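Local coordinates for geranylgeranyl pyrophosphate synthase (PDB 3LK5), which probably catalyses the magnesium-dependent condensation of allylic diphosphates with isopentenyl diphosphate, as a member of the FPP/GGPP synthase family of isoprenoid biosynthesis, at residues 20-25 with 62-67; 14-19 with 358-363; 174-179 with 225-230. All coordinates share one frame; numbering follows the deposited sequence.

Interaction 1 (20-25 with 62-67); sequences KFPEVV and GKRIRP
In the all-helical polyprenyl synthase fold, the first turn of helix 21-43 packs against the turn that leads into helix 65-78, with R64 at the N-cap position of the latter. Apolar contacts make up most of the interface. V25 holds CG1 anti to its backbone N (chi1 170°), so that its two methyls divide the work: CG2 lies 3.7 Å from P67 CB, while CG1 rests on the aliphatic part of R64, 3.8 Å from CD. F21, also with its side chain anti to the backbone N, brings the CE2 corner of its ring to 4.1 Å from P67 CB. The same ring stacks on W71 one turn further along that helix and touches L91 of helix 87-111. P22 meets the root of the arginine, its CB 3.6 Å from R64 CG. Two carbonyls add van der Waals contacts, P67 O at F21 CE2 and K63 O at P22 CG.

Polar contacts centre on R64, whose chain bends at chi2 (-53°) and then runs extended past V25. NH1 bonds to V58 O and forms a salt bridge with E98, which ties the turn to helices 45-59 and 87-111. No direct hydrogen bond joins the two segments; instead a water in the guanidinium plane donates to P22 O and accepts from R64 NE, at 2.9 Å from the nitrogen.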
loop_
_atom_site.group_PDB
_atom_site.type_symbol
_atom_site.label_atom_id
_atom_site.label_comp_id
_atom_site.label_asym_id
_atom_site.label_seq_id
_atom_site.Cartn_x
_atom_site.Cartn_y
_atom_site.Cartn_z
ATOM N N LYS A 20 26.330 13.463 -5.111
ATOM C CA LYS A 20 25.440 13.996 -6.163
ATOM C C LYS A 20 24.261 13.071 -6.503
ATOM O O LYS A 20 23.312 13.503 -7.156
ATOM C CB LYS A 20 26.189 14.265 -7.478
ATOM C CG LYS A 20 27.329 15.292 -7.386
ATOM C CD LYS A 20 27.822 15.685 -8.777
ATOM C CE LYS A 20 29.232 16.281 -8.732
ATOM N NZ LYS A 20 29.277 17.734 -8.367
ATOM N N PHE A 21 24.345 11.792 -6.136
ATOM C CA PHE A 21 23.275 10.868 -6.539
ATOM C C PHE A 21 21.862 11.319 -6.105
ATOM O O PHE A 21 20.939 11.182 -6.892
ATOM C CB PHE A 21 23.562 9.412 -6.144
ATOM C CG PHE A 21 22.681 8.424 -6.839
ATOM C CD1 PHE A 21 22.855 8.174 -8.180
ATOM C CD2 PHE A 21 21.679 7.761 -6.146
ATOM C CE1 PHE A 21 22.055 7.288 -8.850
ATOM C CE2 PHE A 21 20.870 6.850 -6.793
ATOM C CZ PHE A 21 21.051 6.615 -8.159
ATOM N N PRO A 22 21.685 11.863 -4.878
ATOM C CA PRO A 22 20.323 12.286 -4.489
ATOM C C PRO A 22 19.704 13.296 -5.452
ATOM O O PRO A 22 18.469 13.341 -5.573
ATOM C CB PRO A 22 20.509 12.910 -3.102
ATOM C CG PRO A 22 21.726 12.235 -2.563
ATOM C CD PRO A 22 22.620 11.936 -3.734
ATOM N N GLU A 23 20.538 14.105 -6.123
ATOM C CA GLU A 23 20.028 15.066 -7.133
ATOM C C GLU A 23 19.391 14.335 -8.304
ATOM O O GLU A 23 18.325 14.728 -8.806
ATOM C CB GLU A 23 21.168 15.977 -7.645
ATOM C CG GLU A 23 21.783 16.802 -6.563
ATOM C CD GLU A 23 22.990 17.581 -7.062
ATOM O OE1 GLU A 23 23.439 17.390 -8.223
ATOM O OE2 GLU A 23 23.462 18.394 -6.286
ATOM N N VAL A 24 20.047 13.252 -8.726
ATOM C CA VAL A 24 19.541 12.431 -9.819
ATOM C C VAL A 24 18.210 11.777 -9.387
ATOM O O VAL A 24 17.276 11.755 -10.163
ATOM C CB VAL A 24 20.582 11.340 -10.225
ATOM C CG1 VAL A 24 20.006 10.406 -11.248
ATOM C CG2 VAL A 24 21.858 12.033 -10.810
ATOM N N VAL A 25 18.147 11.288 -8.151
ATOM C CA VAL A 25 16.921 10.647 -7.641
ATOM C C VAL A 25 15.767 11.660 -7.669
ATOM O O VAL A 25 14.687 11.350 -8.163
ATOM C CB VAL A 25 17.128 10.084 -6.231
ATOM C CG1 VAL A 25 15.777 9.613 -5.576
ATOM C CG2 VAL A 25 18.176 8.934 -6.270
ATOM N N GLY A 62 14.913 13.945 2.380
ATOM C CA GLY A 62 15.300 12.548 2.268
ATOM C C GLY A 62 16.780 12.461 1.920
ATOM O O GLY A 62 17.256 13.210 1.066
ATOM N N LYS A 63 17.504 11.538 2.548
ATOM C CA LYS A 63 18.898 11.281 2.183
ATOM C C LYS A 63 19.070 10.400 0.908
ATOM O O LYS A 63 20.156 10.327 0.335
ATOM C CB LYS A 63 19.640 10.649 3.368
ATOM C CG LYS A 63 19.768 11.556 4.615
ATOM C CD LYS A 63 20.721 12.759 4.398
ATOM C CE LYS A 63 22.222 12.389 4.425
ATOM N NZ LYS A 63 22.708 12.111 5.818
ATOM N N ARG A 64 17.986 9.751 0.479
ATOM C CA ARG A 64 18.004 8.867 -0.714
ATOM C C ARG A 64 18.986 7.666 -0.562
ATOM O O ARG A 64 19.586 7.227 -1.538
ATOM C CB ARG A 64 18.328 9.650 -2.000
ATOM C CG ARG A 64 17.585 11.019 -2.152
ATOM C CD ARG A 64 16.057 10.919 -1.995
ATOM N NE ARG A 64 15.486 12.213 -2.393
ATOM C CZ ARG A 64 14.204 12.548 -2.338
ATOM N NH1 ARG A 64 13.285 11.673 -1.906
ATOM N NH2 ARG A 64 13.842 13.775 -2.710
ATOM N N ILE A 65 19.163 7.196 0.665
ATOM C CA ILE A 65 20.133 6.118 0.946
ATOM C C ILE A 65 19.724 4.815 0.244
ATOM O O ILE A 65 20.570 4.041 -0.231
ATOM C CB ILE A 65 20.293 5.909 2.487
ATOM C CG1 ILE A 65 21.501 5.020 2.788
ATOM C CG2 ILE A 65 19.107 5.252 3.098
ATOM C CD1 ILE A 65 22.732 5.467 2.051
ATOM N N ARG A 66 18.405 4.575 0.153
ATOM C CA ARG A 66 17.946 3.309 -0.432
ATOM C C ARG A 66 18.182 3.264 -1.941
ATOM O O ARG A 66 18.779 2.315 -2.415
ATOM C CB ARG A 66 16.492 2.942 0.001
ATOM C CG ARG A 66 16.368 2.732 1.513
ATOM C CD ARG A 66 14.919 2.637 2.016
ATOM N NE ARG A 66 14.945 2.662 3.479
ATOM C CZ ARG A 66 15.088 3.759 4.221
ATOM N NH1 ARG A 66 15.183 4.949 3.660
ATOM N NH2 ARG A 66 15.134 3.654 5.546
ATOM N N PRO A 67 17.770 4.313 -2.706
ATOM C CA PRO A 67 18.151 4.331 -4.120
ATOM C C PRO A 67 19.652 4.335 -4.296
ATOM O O PRO A 67 20.170 3.732 -5.228
ATOM C CB PRO A 67 17.608 5.688 -4.631
ATOM C CG PRO A 67 16.477 6.011 -3.723
ATOM C CD PRO A 67 16.866 5.423 -2.362
HETATM O O HOH W 1 17.031 14.436 -3.351
#

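Interaction 2 (14-19 with 358-363); sequences HDLDLD and RAQLRA
The irregular N-terminal arm that precedes helix 21-43, extended at 15-17, runs alongside helix 355-369 in the same direction as residues 358-363, near the C-terminal end of this all-helical polyprenyl synthase fold. Along the arm, D15 is followed by L16, whose N bonds to E356 OE2 in the first turn of helix 355-369. The L16 side chain, with CG anti to the backbone N (chi1 -177°), slides past Q360 in the opposite direction and sets CD2 3.4 Å from Q360 CB. Its other neighbours are L68, W71 and A72 of helix 65-78, so this leucine is buried against both helices. The carbonyl O of L16 faces the methylene CG of Q360 at 3.2 Å, a close contact without a hydrogen bond. D17 turns away from the helix and bonds through OD1 to K20 N. L18 comes back toward it, crossing Q360 obliquely, and its CD1 reaches A363 CB at 4.2 Å. Q360 thus meets both leucines, L16 along its CB and CG and L18 at its amide oxygen: its chain bends at chi2 (-41°), bringing OE1 3.3 Å from L18 CG. A single water joins arm and amide, accepting from L18 N at 3.0 Å and donating to Q360 OE1 at 2.8 Å.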
loop_
_atom_site.group_PDB
_atom_site.type_symbol
_atom_site.label_atom_id
_atom_site.label_comp_id
_atom_site.label_asym_id
_atom_site.label_seq_id
_atom_site.Cartn_x
_atom_site.Cartn_y
_atom_site.Cartn_z
ATOM N N HIS A 14 29.322 4.687 -14.650
ATOM C CA HIS A 14 30.159 3.564 -14.196
ATOM C C HIS A 14 30.779 3.839 -12.832
ATOM O O HIS A 14 31.438 2.967 -12.241
ATOM C CB HIS A 14 31.251 3.230 -15.225
ATOM C CG HIS A 14 30.808 2.275 -16.294
ATOM N ND1 HIS A 14 30.311 2.694 -17.513
ATOM C CD2 HIS A 14 30.784 0.920 -16.324
ATOM C CE1 HIS A 14 30.003 1.639 -18.247
ATOM N NE2 HIS A 14 30.280 0.550 -17.550
ATOM N N ASP A 15 30.562 5.049 -12.324
ATOM C CA ASP A 15 31.116 5.404 -11.025
ATOM C C ASP A 15 30.025 5.813 -10.032
ATOM O O ASP A 15 28.957 6.318 -10.409
ATOM C CB ASP A 15 32.252 6.454 -11.151
ATOM C CG ASP A 15 31.820 7.864 -10.743
ATOM O OD1 ASP A 15 32.417 8.413 -9.792
ATOM O OD2 ASP A 15 30.883 8.420 -11.361
ATOM N N LEU A 16 30.317 5.574 -8.759
ATOM C CA LEU A 16 29.403 5.846 -7.663
ATOM C C LEU A 16 29.762 7.180 -6.997
ATOM O O LEU A 16 30.834 7.319 -6.374
ATOM C CB LEU A 16 29.469 4.685 -6.662
ATOM C CG LEU A 16 28.572 4.660 -5.435
ATOM C CD1 LEU A 16 27.126 4.861 -5.819
ATOM C CD2 LEU A 16 28.769 3.322 -4.722
ATOM N N ASP A 17 28.882 8.166 -7.156
ATOM C CA ASP A 17 29.093 9.486 -6.579
ATOM C C ASP A 17 28.073 9.690 -5.469
ATOM O O ASP A 17 26.931 10.021 -5.734
ATOM C CB ASP A 17 28.955 10.560 -7.662
ATOM C CG ASP A 17 29.501 11.917 -7.234
ATOM O OD1 ASP A 17 29.243 12.378 -6.097
ATOM O OD2 ASP A 17 30.176 12.546 -8.071
ATOM N N LEU A 18 28.499 9.510 -4.222
ATOM C CA LEU A 18 27.573 9.503 -3.090
ATOM C C LEU A 18 26.890 10.839 -2.927
ATOM O O LEU A 18 25.690 10.895 -2.654
ATOM C CB LEU A 18 28.288 9.163 -1.778
ATOM C CG LEU A 18 29.142 7.899 -1.726
ATOM C CD1 LEU A 18 29.630 7.709 -0.295
ATOM C CD2 LEU A 18 28.376 6.669 -2.211
ATOM N N ASP A 19 27.658 11.919 -3.071
ATOM C CA ASP A 19 27.120 13.247 -2.787
ATOM C C ASP A 19 26.140 13.782 -3.831
ATOM O O ASP A 19 25.201 14.468 -3.457
ATOM C CB ASP A 19 28.235 14.269 -2.467
ATOM C CG ASP A 19 28.962 13.954 -1.151
ATOM O OD1 ASP A 19 28.377 13.281 -0.264
ATOM O OD2 ASP A 19 30.128 14.381 -1.003
ATOM N N ARG A 358 33.762 -0.464 -4.567
ATOM C CA ARG A 358 34.141 -0.958 -3.248
ATOM C C ARG A 358 34.446 0.198 -2.306
ATOM O O ARG A 358 33.990 0.215 -1.153
ATOM C CB ARG A 358 35.350 -1.905 -3.336
ATOM C CG ARG A 358 35.769 -2.451 -1.981
ATOM C CD ARG A 358 36.924 -3.438 -2.081
ATOM N NE ARG A 358 36.495 -4.774 -2.505
ATOM C CZ ARG A 358 36.869 -5.321 -3.662
ATOM N NH1 ARG A 358 37.653 -4.622 -4.479
ATOM N NH2 ARG A 358 36.471 -6.543 -4.014
ATOM N N ALA A 359 35.250 1.144 -2.801
ATOM C CA ALA A 359 35.649 2.319 -2.041
ATOM C C ALA A 359 34.446 3.084 -1.546
ATOM O O ALA A 359 34.363 3.506 -0.387
ATOM C CB ALA A 359 36.573 3.244 -2.905
ATOM N N GLN A 360 33.497 3.285 -2.432
ATOM C CA GLN A 360 32.307 4.005 -2.039
ATOM C C GLN A 360 31.379 3.195 -1.115
ATOM O O GLN A 360 30.720 3.777 -0.242
ATOM C CB GLN A 360 31.565 4.499 -3.283
ATOM C CG GLN A 360 32.323 5.575 -4.073
ATOM C CD GLN A 360 32.998 6.618 -3.176
ATOM O OE1 GLN A 360 32.336 7.346 -2.425
ATOM N NE2 GLN A 360 34.322 6.675 -3.237
ATOM N N LEU A 361 31.298 1.876 -1.301
ATOM C CA LEU A 361 30.526 1.048 -0.328
ATOM C C LEU A 361 31.172 1.098 1.066
ATOM O O LEU A 361 30.498 1.167 2.077
ATOM C CB LEU A 361 30.394 -0.421 -0.800
ATOM C CG LEU A 361 29.360 -0.531 -1.944
ATOM C CD1 LEU A 361 29.503 -1.844 -2.656
ATOM C CD2 LEU A 361 27.884 -0.369 -1.408
ATOM N N ARG A 362 32.492 1.124 1.115
ATOM C CA ARG A 362 33.172 1.295 2.418
ATOM C C ARG A 362 32.854 2.645 3.036
ATOM O O ARG A 362 32.515 2.740 4.221
ATOM C CB ARG A 362 34.693 1.115 2.266
ATOM C CG ARG A 362 35.105 -0.306 1.852
ATOM C CD ARG A 362 36.652 -0.419 1.689
ATOM N NE ARG A 362 37.333 0.027 2.917
ATOM C CZ ARG A 362 37.589 -0.761 3.966
ATOM N NH1 ARG A 362 37.244 -2.051 3.940
ATOM N NH2 ARG A 362 38.200 -0.262 5.043
ATOM N N ALA A 363 32.966 3.696 2.232
ATOM C CA ALA A 363 32.665 5.047 2.708
ATOM C C ALA A 363 31.220 5.207 3.169
ATOM O O ALA A 363 30.959 5.853 4.201
ATOM C CB ALA A 363 33.009 6.098 1.624
HETATM O O HOH W 2 31.436 9.658 -3.702
#

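Interaction 3 (174-179 with 225-230); sequences ARTRDA and LHLGAS
Helices 170-199 and 205-231 run antiparallel here, with the short segments inclined at 165° and their axes 8.3 Å apart, a separation allowed by small residues at the interface. The tight part centres on A179 and S230. The CB of A179 points into the facing helix and sits over one face of the H226 imidazole, 3.7 Å from the ring centroid, in a CH-pi contact. With CG anti to the backbone N (chi1 -172°), H226 turns that face to the alanine; the ring is further held by R223 through ND1, and it packs on I239 and L243 of helix 236-263. The same alanine methyl lies 3.4 Å from L227 N, close against the helix backbone. L227 CD1 runs alongside T176, both side chains pointing the same way, 3.6 Å from T176 CB, while T176 OG1 is turned to L173 O in its own helix. S230 is equally close, its CB 3.4 Å from R175 O. Within this buried region a water bridges the helices, donating to R175 O, accepting from A179 N and bonding to S230 OG. It serves the backbone at the kink of helix 170-199, where the N of A179 lacks its usual bond to the preceding turn.

R175 lies at the edge but is firmly bonded. It bends at chi3 (-58°) so that NE donates to S230 O at 2.7 Å, nearly along the C=O axis and in the guanidinium plane; NH1 continues to I231 O at the C-terminal end of helix 205-231. The loose, solvent-exposed side is D178, which merely brushes H226 CE1 with its CB and pairs with R181. Close antiparallel packing of neighbouring helices in this way is characteristic of the all-alpha bundle of the FPP/GGPP synthase family.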
loop_
_atom_site.group_PDB
_atom_site.type_symbol
_atom_site.label_atom_id
_atom_site.label_comp_id
_atom_site.label_asym_id
_atom_site.label_seq_id
_atom_site.Cartn_x
_atom_site.Cartn_y
_atom_site.Cartn_z
ATOM N N ALA A 174 11.801 -9.658 -14.176
ATOM C CA ALA A 174 11.736 -10.956 -13.555
ATOM C C ALA A 174 12.845 -11.141 -12.527
ATOM O O ALA A 174 12.615 -11.756 -11.468
ATOM C CB ALA A 174 11.787 -12.104 -14.617
ATOM N N ARG A 175 14.049 -10.628 -12.832
ATOM C CA ARG A 175 15.172 -10.809 -11.910
ATOM C C ARG A 175 14.944 -10.034 -10.608
ATOM O O ARG A 175 15.460 -10.446 -9.578
ATOM C CB ARG A 175 16.519 -10.371 -12.539
ATOM C CG ARG A 175 17.090 -11.388 -13.576
ATOM C CD ARG A 175 18.585 -11.102 -13.924
ATOM N NE ARG A 175 18.770 -9.755 -14.463
ATOM C CZ ARG A 175 18.676 -9.449 -15.761
ATOM N NH1 ARG A 175 18.868 -8.187 -16.176
ATOM N NH2 ARG A 175 18.395 -10.398 -16.656
ATOM N N THR A 176 14.197 -8.935 -10.676
ATOM C CA THR A 176 13.914 -8.105 -9.483
ATOM C C THR A 176 13.039 -8.818 -8.440
ATOM O O THR A 176 13.016 -8.386 -7.292
ATOM C CB THR A 176 13.235 -6.740 -9.788
ATOM O OG1 THR A 176 11.893 -6.924 -10.296
ATOM C CG2 THR A 176 14.070 -5.886 -10.775
ATOM N N ARG A 177 12.367 -9.907 -8.807
ATOM C CA ARG A 177 11.300 -10.429 -7.920
ATOM C C ARG A 177 11.797 -10.771 -6.507
ATOM O O ARG A 177 11.212 -10.320 -5.513
ATOM C CB ARG A 177 10.594 -11.652 -8.542
ATOM C CG ARG A 177 9.715 -11.386 -9.799
ATOM C CD ARG A 177 8.659 -10.332 -9.501
ATOM N NE ARG A 177 7.839 -10.664 -8.312
ATOM C CZ ARG A 177 7.282 -9.730 -7.548
ATOM N NH1 ARG A 177 7.499 -8.432 -7.832
ATOM N NH2 ARG A 177 6.549 -10.088 -6.484
ATOM N N ASP A 178 12.896 -11.543 -6.402
ATOM C CA ASP A 178 13.331 -12.020 -5.072
ATOM C C ASP A 178 13.608 -10.842 -4.130
ATOM O O ASP A 178 13.137 -10.818 -2.976
ATOM C CB ASP A 178 14.564 -12.948 -5.158
ATOM C CG ASP A 178 14.240 -14.314 -5.777
ATOM O OD1 ASP A 178 13.052 -14.696 -5.832
ATOM O OD2 ASP A 178 15.170 -15.045 -6.200
ATOM N N ALA A 179 14.370 -9.859 -4.605
ATOM C CA ALA A 179 14.703 -8.735 -3.763
ATOM C C ALA A 179 13.485 -7.888 -3.454
ATOM O O ALA A 179 13.309 -7.441 -2.319
ATOM C CB ALA A 179 15.799 -7.840 -4.428
ATOM N N LEU A 225 20.557 -3.271 -2.247
ATOM C CA LEU A 225 21.758 -3.802 -2.951
ATOM C C LEU A 225 21.382 -4.986 -3.820
ATOM O O LEU A 225 21.809 -5.091 -4.969
ATOM C CB LEU A 225 22.834 -4.311 -1.956
ATOM C CG LEU A 225 23.622 -3.121 -1.349
ATOM C CD1 LEU A 225 24.365 -3.561 -0.049
ATOM C CD2 LEU A 225 24.584 -2.456 -2.345
ATOM N N HIS A 226 20.612 -5.898 -3.223
ATOM C CA HIS A 226 20.127 -7.083 -3.928
ATOM C C HIS A 226 19.353 -6.681 -5.189
ATOM O O HIS A 226 19.591 -7.213 -6.274
ATOM C CB HIS A 226 19.255 -7.931 -2.959
ATOM C CG HIS A 226 18.860 -9.267 -3.505
ATOM N ND1 HIS A 226 18.032 -10.138 -2.819
ATOM C CD2 HIS A 226 19.130 -9.858 -4.694
ATOM C CE1 HIS A 226 17.816 -11.211 -3.570
ATOM N NE2 HIS A 226 18.477 -11.066 -4.704
ATOM N N LEU A 227 18.443 -5.714 -5.044
ATOM C CA LEU A 227 17.644 -5.264 -6.193
ATOM C C LEU A 227 18.534 -4.748 -7.349
ATOM O O LEU A 227 18.379 -5.158 -8.520
ATOM C CB LEU A 227 16.669 -4.171 -5.703
ATOM C CG LEU A 227 15.835 -3.472 -6.777
ATOM C CD1 LEU A 227 14.929 -4.574 -7.436
ATOM C CD2 LEU A 227 15.003 -2.294 -6.176
ATOM N N GLY A 228 19.441 -3.835 -7.016
ATOM C CA GLY A 228 20.355 -3.271 -8.027
ATOM C C GLY A 228 21.204 -4.350 -8.668
ATOM O O GLY A 228 21.355 -4.389 -9.902
ATOM N N ALA A 229 21.751 -5.249 -7.846
ATOM C CA ALA A 229 22.557 -6.354 -8.400
ATOM C C ALA A 229 21.767 -7.296 -9.300
ATOM O O ALA A 229 22.285 -7.735 -10.345
ATOM C CB ALA A 229 23.317 -7.144 -7.271
ATOM N N SER A 230 20.514 -7.594 -8.928
ATOM C CA SER A 230 19.648 -8.446 -9.762
ATOM C C SER A 230 19.349 -7.783 -11.099
ATOM O O SER A 230 19.350 -8.445 -12.135
ATOM C CB SER A 230 18.322 -8.746 -9.018
ATOM O OG SER A 230 18.608 -9.623 -7.932
HETATM O O HOH W 3 16.036 -10.067 -7.005
#

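Overall arrangement
Interactions 1 and 2 adjoin in the sequence, where the N-terminal arm passes into helix 21-43, and their centres are about 13 Å apart. Helix 65-78 links all three regions, since W71 meets both F21 and L16, while Y69 and A77 touch L225 and A229. Interaction 3, its centre about 20 Å from that of interaction 2, meets it directly where L361 CD2 packs on L225 CD2 at 4.0 Å. Interactions 1 and 3 do not touch, their nearest atoms being about 6 Å apart. All three lie away from D108, D112 and D194, the aspartates that bind Mg(2+) in this protein, although this chain holds no metal here. Interactions 1 and 3 join a helix to another helix or its leading turn, interaction 2 a loop to a helix.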